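Local structure of GGDEF family protein (Vibrio cholerae, 5GZS) at residues A[51-55]-A[175-179]; A[211-215]-A[258-262]; A[329-334]-A[352-356]. The protein probably makes cyclic di-GMP through a GGDEF domain, with the periplasmic portion described here binding arginine in a solute-binding-protein fold. Residues are numbered along the deposited sequence.

Contact 1: residues A[51-55]-A[175-179]; sequences NADFA and HSALL
Residues 51-55 form an irregular connection from helix 40-49 into strand 55-58, and they face the N-terminal turn of helix 176-186. H175 occupies the N-cap, and the helix opens with L179 N bonded to H175 O at 2.8 Å. The backbones are closest at D53 and H175, with CA atoms 7.6 Å apart. D53 (phi/psi -89/-33, chi1 m, chi2 -67°) and H175 (chi1 m, chi2 -66°) both direct CA-CB toward the opposite segment, and H175 NE2 donates a short, nearly linear hydrogen bond to D53 OD1 (2.5 Å, 167°). D53 OD2 accepts from K7 N of strand 6-10. F54 is extended (-143/150), and its m rotamer (chi2 -77°) brings the ring beside H175: the planes lie at 20° and the centroids 5.2 Å apart, slid so far that they hardly overlap. L178 and L179, both tp, meet the edge of the F54 ring, with L178 CD2 4.0 Å from F54 CZ and L179 CD1 3.6 Å from F54 CE1. F54 also packs on V8 and T170. A His-carboxylate hydrogen bond beside an apolar cluster thus ties helix 176-186 to the loop before strand 55-58 in a type II periplasmic-binding-protein fold.

Contact 2: residues A[211-215]-A[258-262]; sequences LRQSV and EMLLL
Near the C-terminal end of helix 189-218, one regular helical turn (211-215) packs against the place where helix 248-259 stops. R212 and L260 have the nearest CA atoms, 5.8 Å apart. M259 is the last helical residue. L260 follows at phi/psi -105/1, then L261 takes positive phi (56/34), and L262 becomes extended (-96/153).

The polar interaction is a side-chain bond to the helix terminus. R212 adopts an extended mtt rotamer with chi4 at 175°, and its NE donates to M259 O (3.1 Å, 166°); a weak second bond runs from R212 NH2 to M259 O at 3.5 Å. The contact thereby joins helix 189-218, which follows helix 176-186, to the end of the first helix of the second solute-binding-like module. There the positive phi of L261 and two bonds back into the last turn, one being L261 N to E258 O at 3.0 Å, make a Schellman motif. The exposed L261 (chi1 m, chi2 t) lies over one face of the guanidinium, its CG 3.7 Å from R212 NE.

Apolar packing fills the inner side. L211 (tp) sets CD2 3.6 Å from L260 CD2 and 3.9 Å from M259 CG, M259 being a selenomethionine. V215 (t) places CG2 4.0 Å from L260 CD2 and CG1 4.1 Å from L262 CD2. Helix 421-435 continues this hydrophobic layer, with L260 (mt) resting on F430 and A433, and R432 bonded to S214 OG.

Contact 3: residues A[329-334]-A[352-356]; sequences VSELVA and MLPNK
In a beta-alpha-beta unit, this contact joins the approach to its first strand, 337-340, made by residues 329-334, to the link from helix 344-352 to the parallel neighbour 359-361, made by residues 352-356. S330 and L353 have CA atoms 6.6 Å apart, V333 and K356 7.3 Å.

The first segment begins as a short 3-10 turn, with L332 N bonded to V329 O at 3.0 Å. V329, with chi1 p, points toward the other segment: its CG1 is 3.8 Å from CE of M352, a selenomethionine with rotamer mtp, and its CG2 lies 4.2 Å from L353 CD1. L353 (mt) also brings CD2 to 3.6 Å from V329 O. At S330 the same methyl, L353 CD2, approaches CA at 3.9 Å, while S330 OG is hydrogen-bonded to I163 O of the second subunit. The L332 side chain leads away from 352-356 and packs on I337 and L315.

At L332 and V333 the backbone carbonyls are the partners, while the CA-CB bonds of V333 and A334 point away and their side chains pack on Q192 and H187 of the second subunit. L353 to K356 form a type II beta turn, P354 at phi/psi -57/141 and N355 at 61/14, closed weakly by K356 N to L353 O at 3.3 Å. The turn directs K356 back across the gap, chi1 to chi3 all t and chi4 25°. Its ammonium group is also hydrogen-bonded to E335 O, and it makes weak hydrogen bonds from K356 NZ to L332 O at 3.3 Å and to V333 O at 3.2 Å.

Overall arrangement
From the N terminus the three contacts follow in series, with none nested in or crossing another. Contact 1 closes a long loop of 119 residues, bringing the start of helix 176-186 back to the loop ahead of strand 55-58 in the arginine-binding module. Helix 189-218 comes next in the chain, and contact 2, whose centre is about 43 Å from that of contact 1, joins its far end to helix 248-259 of the second solute-binding-like module across 42 residues. Contact 3 closes a local loop of 17 residues around strand 337-340 and helix 344-352. It lies about 68 Å, centre to centre, from contact 1, on the opposite side of the chain's centre.

Contact 1: residues A[51-55]-A[175-179]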
loop_
_atom_site.group_PDB
_atom_site.type_symbol
_atom_site.label_atom_id
_atom_site.label_comp_id
_atom_site.label_asym_id
_atom_site.label_seq_id
_atom_site.Cartn_x
_atom_site.Cartn_y
_atom_site.Cartn_z
ATOM N N ASN A 51 -37.132 -4.020 27.309
ATOM C CA ASN A 51 -38.075 -2.944 27.001
ATOM C C ASN A 51 -38.319 -2.814 25.516
ATOM O O ASN A 51 -39.109 -1.980 25.078
ATOM C CB ASN A 51 -37.592 -1.610 27.556
ATOM C CG ASN A 51 -38.086 -1.370 28.953
ATOM O OD1 ASN A 51 -37.565 -1.950 29.898
ATOM N ND2 ASN A 51 -39.115 -0.534 29.095
ATOM N N ALA A 52 -37.617 -3.641 24.749
ATOM C CA ALA A 52 -37.750 -3.679 23.297
ATOM C C ALA A 52 -37.517 -5.112 22.812
ATOM O O ALA A 52 -36.661 -5.824 23.356
ATOM C CB ALA A 52 -36.775 -2.715 22.652
ATOM N N ASP A 53 -38.294 -5.542 21.820
ATOM C CA ASP A 53 -38.307 -6.942 21.401
ATOM C C ASP A 53 -37.263 -7.234 20.330
ATOM O O ASP A 53 -36.718 -8.340 20.253
ATOM C CB ASP A 53 -39.699 -7.335 20.883
ATOM C CG ASP A 53 -40.739 -7.414 21.987
ATOM O OD1 ASP A 53 -40.630 -8.316 22.846
ATOM O OD2 ASP A 53 -41.676 -6.592 21.993
ATOM N N PHE A 54 -37.006 -6.241 19.487
ATOM C CA PHE A 54 -36.077 -6.404 18.381
ATOM C C PHE A 54 -35.265 -5.152 18.145
ATOM O O PHE A 54 -35.736 -4.035 18.346
ATOM C CB PHE A 54 -36.814 -6.725 17.083
ATOM C CG PHE A 54 -37.369 -8.108 17.007
ATOM C CD1 PHE A 54 -36.543 -9.185 16.737
ATOM C CD2 PHE A 54 -38.733 -8.324 17.146
ATOM C CE1 PHE A 54 -37.062 -10.457 16.641
ATOM C CE2 PHE A 54 -39.257 -9.591 17.047
ATOM C CZ PHE A 54 -38.425 -10.658 16.795
ATOM N N ALA A 55 -34.051 -5.345 17.663
ATOM C CA ALA A 55 -33.281 -4.240 17.135
ATOM C C ALA A 55 -32.413 -4.746 15.979
ATOM O O ALA A 55 -31.989 -5.914 15.967
ATOM C CB ALA A 55 -32.438 -3.607 18.228
ATOM N N HIS A 175 -37.492 -14.314 21.846
ATOM C CA HIS A 175 -38.270 -14.552 20.621
ATOM C C HIS A 175 -37.640 -15.576 19.677
ATOM O O HIS A 175 -37.720 -15.432 18.448
ATOM C CB HIS A 175 -38.484 -13.239 19.861
ATOM C CG HIS A 175 -39.305 -12.241 20.614
ATOM N ND1 HIS A 175 -40.638 -12.441 20.905
ATOM C CD2 HIS A 175 -38.985 -11.030 21.126
ATOM C CE1 HIS A 175 -41.100 -11.399 21.574
ATOM N NE2 HIS A 175 -40.118 -10.530 21.724
ATOM N N SER A 176 -37.034 -16.605 20.263
ATOM C CA SER A 176 -36.262 -17.614 19.537
ATOM C C SER A 176 -36.857 -18.097 18.213
ATOM O O SER A 176 -36.171 -18.106 17.190
ATOM C CB SER A 176 -36.024 -18.827 20.442
ATOM O OG SER A 176 -34.860 -18.630 21.223
ATOM N N ALA A 177 -38.117 -18.508 18.222
ATOM C CA ALA A 177 -38.689 -19.102 17.029
ATOM C C ALA A 177 -38.893 -18.028 15.981
ATOM O O ALA A 177 -38.567 -18.223 14.810
ATOM C CB ALA A 177 -39.983 -19.790 17.345
ATOM N N LEU A 178 -39.412 -16.882 16.421
ATOM C CA LEU A 178 -39.725 -15.775 15.522
ATOM C C LEU A 178 -38.460 -15.203 14.884
ATOM O O LEU A 178 -38.461 -14.814 13.706
ATOM C CB LEU A 178 -40.490 -14.674 16.269
ATOM C CG LEU A 178 -40.979 -13.552 15.357
ATOM C CD1 LEU A 178 -41.726 -14.189 14.225
ATOM C CD2 LEU A 178 -41.866 -12.544 16.071
ATOM N N LEU A 179 -37.378 -15.168 15.657
ATOM C CA LEU A 179 -36.112 -14.636 15.153
ATOM C C LEU A 179 -35.580 -15.520 14.029
ATOM O O LEU A 179 -35.002 -15.021 13.055
ATOM C CB LEU A 179 -35.076 -14.525 16.266
ATOM C CG LEU A 179 -33.828 -13.746 15.830
ATOM C CD1 LEU A 179 -34.111 -12.243 15.693
ATOM C CD2 LEU A 179 -32.617 -14.016 16.741
#

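Contact 2: residues A[211-215]-A[258-262]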
loop_
_atom_site.group_PDB
_atom_site.type_symbol
_atom_site.label_atom_id
_atom_site.label_comp_id
_atom_site.label_asym_id
_atom_site.label_seq_id
_atom_site.Cartn_x
_atom_site.Cartn_y
_atom_site.Cartn_z
ATOM N N LEU A 211 -24.909 17.614 -2.394
ATOM C CA LEU A 211 -23.974 18.018 -3.414
ATOM C C LEU A 211 -24.630 19.003 -4.382
ATOM O O LEU A 211 -24.068 20.055 -4.698
ATOM C CB LEU A 211 -23.433 16.797 -4.185
ATOM C CG LEU A 211 -22.485 17.183 -5.332
ATOM C CD1 LEU A 211 -21.406 18.136 -4.843
ATOM C CD2 LEU A 211 -21.832 15.982 -5.982
ATOM N N ARG A 212 -25.822 18.678 -4.858
ATOM C CA ARG A 212 -26.460 19.566 -5.812
ATOM C C ARG A 212 -26.818 20.913 -5.188
ATOM O O ARG A 212 -26.770 21.959 -5.854
ATOM C CB ARG A 212 -27.658 18.872 -6.417
ATOM C CG ARG A 212 -27.151 17.764 -7.330
ATOM C CD ARG A 212 -28.231 16.820 -7.822
ATOM N NE ARG A 212 -27.571 15.651 -8.391
ATOM C CZ ARG A 212 -28.198 14.567 -8.828
ATOM N NH1 ARG A 212 -29.519 14.504 -8.774
ATOM N NH2 ARG A 212 -27.498 13.548 -9.327
ATOM N N GLN A 213 -27.099 20.917 -3.897
ATOM C CA GLN A 213 -27.388 22.175 -3.242
ATOM C C GLN A 213 -26.134 23.029 -3.227
ATOM O O GLN A 213 -26.204 24.262 -3.204
ATOM C CB GLN A 213 -27.924 21.959 -1.823
ATOM C CG GLN A 213 -28.805 23.104 -1.357
ATOM C CD GLN A 213 -29.758 23.629 -2.451
ATOM O OE1 GLN A 213 -30.361 22.861 -3.215
ATOM N NE2 GLN A 213 -29.903 24.945 -2.514
ATOM N N SER A 214 -24.984 22.374 -3.256
ATOM C CA SER A 214 -23.730 23.101 -3.246
ATOM C C SER A 214 -23.498 23.780 -4.581
ATOM O O SER A 214 -22.934 24.893 -4.633
ATOM C CB SER A 214 -22.564 22.171 -2.926
ATOM O OG SER A 214 -22.508 21.914 -1.545
ATOM N N VAL A 215 -23.913 23.093 -5.648
ATOM C CA VAL A 215 -23.812 23.644 -6.996
ATOM C C VAL A 215 -24.606 24.941 -7.062
ATOM O O VAL A 215 -24.078 25.982 -7.456
ATOM C CB VAL A 215 -24.330 22.665 -8.058
ATOM C CG1 VAL A 215 -24.399 23.336 -9.432
ATOM C CG2 VAL A 215 -23.482 21.401 -8.083
ATOM N N GLU A 258 -22.713 14.260 -14.342
ATOM C CA GLU A 258 -24.085 13.846 -14.132
ATOM C C GLU A 258 -24.411 13.990 -12.651
ATOM O O GLU A 258 -25.463 14.512 -12.279
ATOM C CB GLU A 258 -24.292 12.413 -14.630
ATOM C CG GLU A 258 -24.900 12.367 -16.034
ATOM C CD GLU A 258 -24.317 11.270 -16.906
ATOM O OE1 GLU A 258 -24.379 11.408 -18.149
ATOM O OE2 GLU A 258 -23.785 10.288 -16.346
HETATM N N MSE A 259 -23.472 13.552 -11.822
HETATM C CA MSE A 259 -23.529 13.750 -10.386
HETATM C C MSE A 259 -23.889 15.203 -10.018
HETATM O O MSE A 259 -24.574 15.446 -9.031
HETATM C CB MSE A 259 -22.178 13.365 -9.755
HETATM C CG MSE A 259 -22.274 12.887 -8.312
HETATM SE SE MSE A 259 -23.096 11.098 -8.360
HETATM C CE MSE A 259 -21.529 10.002 -8.069
ATOM N N LEU A 260 -23.432 16.172 -10.805
ATOM C CA LEU A 260 -23.579 17.566 -10.409
ATOM C C LEU A 260 -24.666 18.286 -11.192
ATOM O O LEU A 260 -24.904 19.479 -10.988
ATOM C CB LEU A 260 -22.259 18.315 -10.579
ATOM C CG LEU A 260 -21.020 17.776 -9.873
ATOM C CD1 LEU A 260 -19.790 18.154 -10.702
ATOM C CD2 LEU A 260 -20.923 18.358 -8.473
ATOM N N LEU A 261 -25.315 17.549 -12.084
ATOM C CA LEU A 261 -26.351 18.074 -12.964
ATOM C C LEU A 261 -25.855 19.242 -13.776
ATOM O O LEU A 261 -26.621 20.158 -14.089
ATOM C CB LEU A 261 -27.592 18.484 -12.183
ATOM C CG LEU A 261 -28.439 17.353 -11.608
ATOM C CD1 LEU A 261 -29.782 17.941 -11.263
ATOM C CD2 LEU A 261 -28.578 16.206 -12.595
ATOM N N LEU A 262 -24.574 19.196 -14.133
ATOM C CA LEU A 262 -24.040 20.078 -15.154
ATOM C C LEU A 262 -24.024 19.368 -16.497
ATOM O O LEU A 262 -23.894 18.148 -16.568
ATOM C CB LEU A 262 -22.626 20.518 -14.812
ATOM C CG LEU A 262 -22.326 20.958 -13.392
ATOM C CD1 LEU A 262 -20.855 20.933 -13.254
ATOM C CD2 LEU A 262 -22.873 22.363 -13.128
#

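Contact 3: residues A[329-334]-A[352-356]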
loop_
_atom_site.group_PDB
_atom_site.type_symbol
_atom_site.label_atom_id
_atom_site.label_comp_id
_atom_site.label_asym_id
_atom_site.label_seq_id
_atom_site.Cartn_x
_atom_site.Cartn_y
_atom_site.Cartn_z
ATOM N N VAL A 329 15.376 1.569 -10.030
ATOM C CA VAL A 329 15.774 2.449 -11.124
ATOM C C VAL A 329 16.997 3.330 -10.828
ATOM O O VAL A 329 17.674 3.789 -11.753
ATOM C CB VAL A 329 14.564 3.337 -11.580
ATOM C CG1 VAL A 329 14.075 4.270 -10.474
ATOM C CG2 VAL A 329 14.902 4.113 -12.845
ATOM N N SER A 330 17.317 3.531 -9.555
ATOM C CA SER A 330 18.555 4.228 -9.176
ATOM C C SER A 330 19.822 3.527 -9.669
ATOM O O SER A 330 20.888 4.141 -9.786
ATOM C CB SER A 330 18.648 4.380 -7.663
ATOM O OG SER A 330 18.009 5.565 -7.246
ATOM N N GLU A 331 19.706 2.238 -9.952
ATOM C CA GLU A 331 20.847 1.481 -10.435
ATOM C C GLU A 331 20.971 1.558 -11.968
ATOM O O GLU A 331 21.735 0.786 -12.555
ATOM C CB GLU A 331 20.737 0.029 -9.958
ATOM C CG GLU A 331 20.797 -0.109 -8.436
ATOM C CD GLU A 331 20.265 -1.436 -7.942
ATOM O OE1 GLU A 331 20.258 -1.677 -6.712
ATOM O OE2 GLU A 331 19.849 -2.249 -8.788
ATOM N N LEU A 332 20.234 2.483 -12.607
ATOM C CA LEU A 332 20.324 2.679 -14.068
ATOM C C LEU A 332 21.220 3.850 -14.462
ATOM O O LEU A 332 21.093 4.424 -15.551
ATOM C CB LEU A 332 18.941 2.877 -14.686
ATOM C CG LEU A 332 18.529 1.597 -15.411
ATOM C CD1 LEU A 332 18.839 0.396 -14.542
ATOM C CD2 LEU A 332 17.098 1.593 -15.756
ATOM N N VAL A 333 22.151 4.152 -13.565
ATOM C CA VAL A 333 22.991 5.333 -13.609
ATOM C C VAL A 333 23.783 5.452 -14.904
ATOM O O VAL A 333 24.215 6.545 -15.297
ATOM C CB VAL A 333 23.944 5.310 -12.397
ATOM C CG1 VAL A 333 24.957 4.168 -12.521
ATOM C CG2 VAL A 333 24.630 6.622 -12.230
ATOM N N ALA A 334 23.968 4.316 -15.571
ATOM C CA ALA A 334 24.774 4.280 -16.780
ATOM C C ALA A 334 24.051 3.597 -17.929
ATOM O O ALA A 334 24.652 3.321 -18.958
ATOM C CB ALA A 334 26.105 3.586 -16.510
HETATM N N MSE A 352 14.243 11.943 -9.741
HETATM C CA MSE A 352 14.775 10.646 -9.315
HETATM C C MSE A 352 16.244 10.364 -9.693
HETATM O O MSE A 352 16.993 9.849 -8.869
HETATM C CB MSE A 352 13.862 9.561 -9.869
HETATM C CG MSE A 352 12.568 9.504 -9.086
HETATM SE SE MSE A 352 11.453 8.017 -9.535
HETATM C CE MSE A 352 12.223 6.725 -8.293
ATOM N N LEU A 353 16.682 10.729 -10.904
ATOM C CA LEU A 353 18.093 10.514 -11.285
ATOM C C LEU A 353 18.784 11.824 -11.671
ATOM O O LEU A 353 19.067 12.068 -12.852
ATOM C CB LEU A 353 18.191 9.513 -12.436
ATOM C CG LEU A 353 17.210 8.340 -12.339
ATOM C CD1 LEU A 353 17.114 7.624 -13.675
ATOM C CD2 LEU A 353 17.620 7.400 -11.259
ATOM N N PRO A 354 19.084 12.657 -10.663
ATOM C CA PRO A 354 19.520 14.043 -10.858
ATOM C C PRO A 354 20.754 14.177 -11.738
ATOM O O PRO A 354 21.658 13.348 -11.642
ATOM C CB PRO A 354 19.828 14.516 -9.430
ATOM C CG PRO A 354 19.110 13.557 -8.526
ATOM C CD PRO A 354 19.115 12.257 -9.244
ATOM N N ASN A 355 20.769 15.197 -12.595
ATOM C CA ASN A 355 21.945 15.551 -13.401
ATOM C C ASN A 355 22.405 14.454 -14.363
ATOM O O ASN A 355 23.513 14.496 -14.899
ATOM C CB ASN A 355 23.101 15.930 -12.478
ATOM C CG ASN A 355 24.087 16.829 -13.145
ATOM O OD1 ASN A 355 23.731 17.575 -14.062
ATOM N ND2 ASN A 355 25.346 16.753 -12.720
ATOM N N LYS A 356 21.545 13.462 -14.555
ATOM C CA LYS A 356 21.815 12.330 -15.430
ATOM C C LYS A 356 21.315 12.646 -16.838
ATOM O O LYS A 356 20.288 13.318 -17.005
ATOM C CB LYS A 356 21.134 11.070 -14.882
ATOM C CG LYS A 356 21.149 9.856 -15.799
ATOM C CD LYS A 356 20.119 8.817 -15.354
ATOM C CE LYS A 356 20.171 7.572 -16.218
ATOM N NZ LYS A 356 21.520 7.408 -16.836
#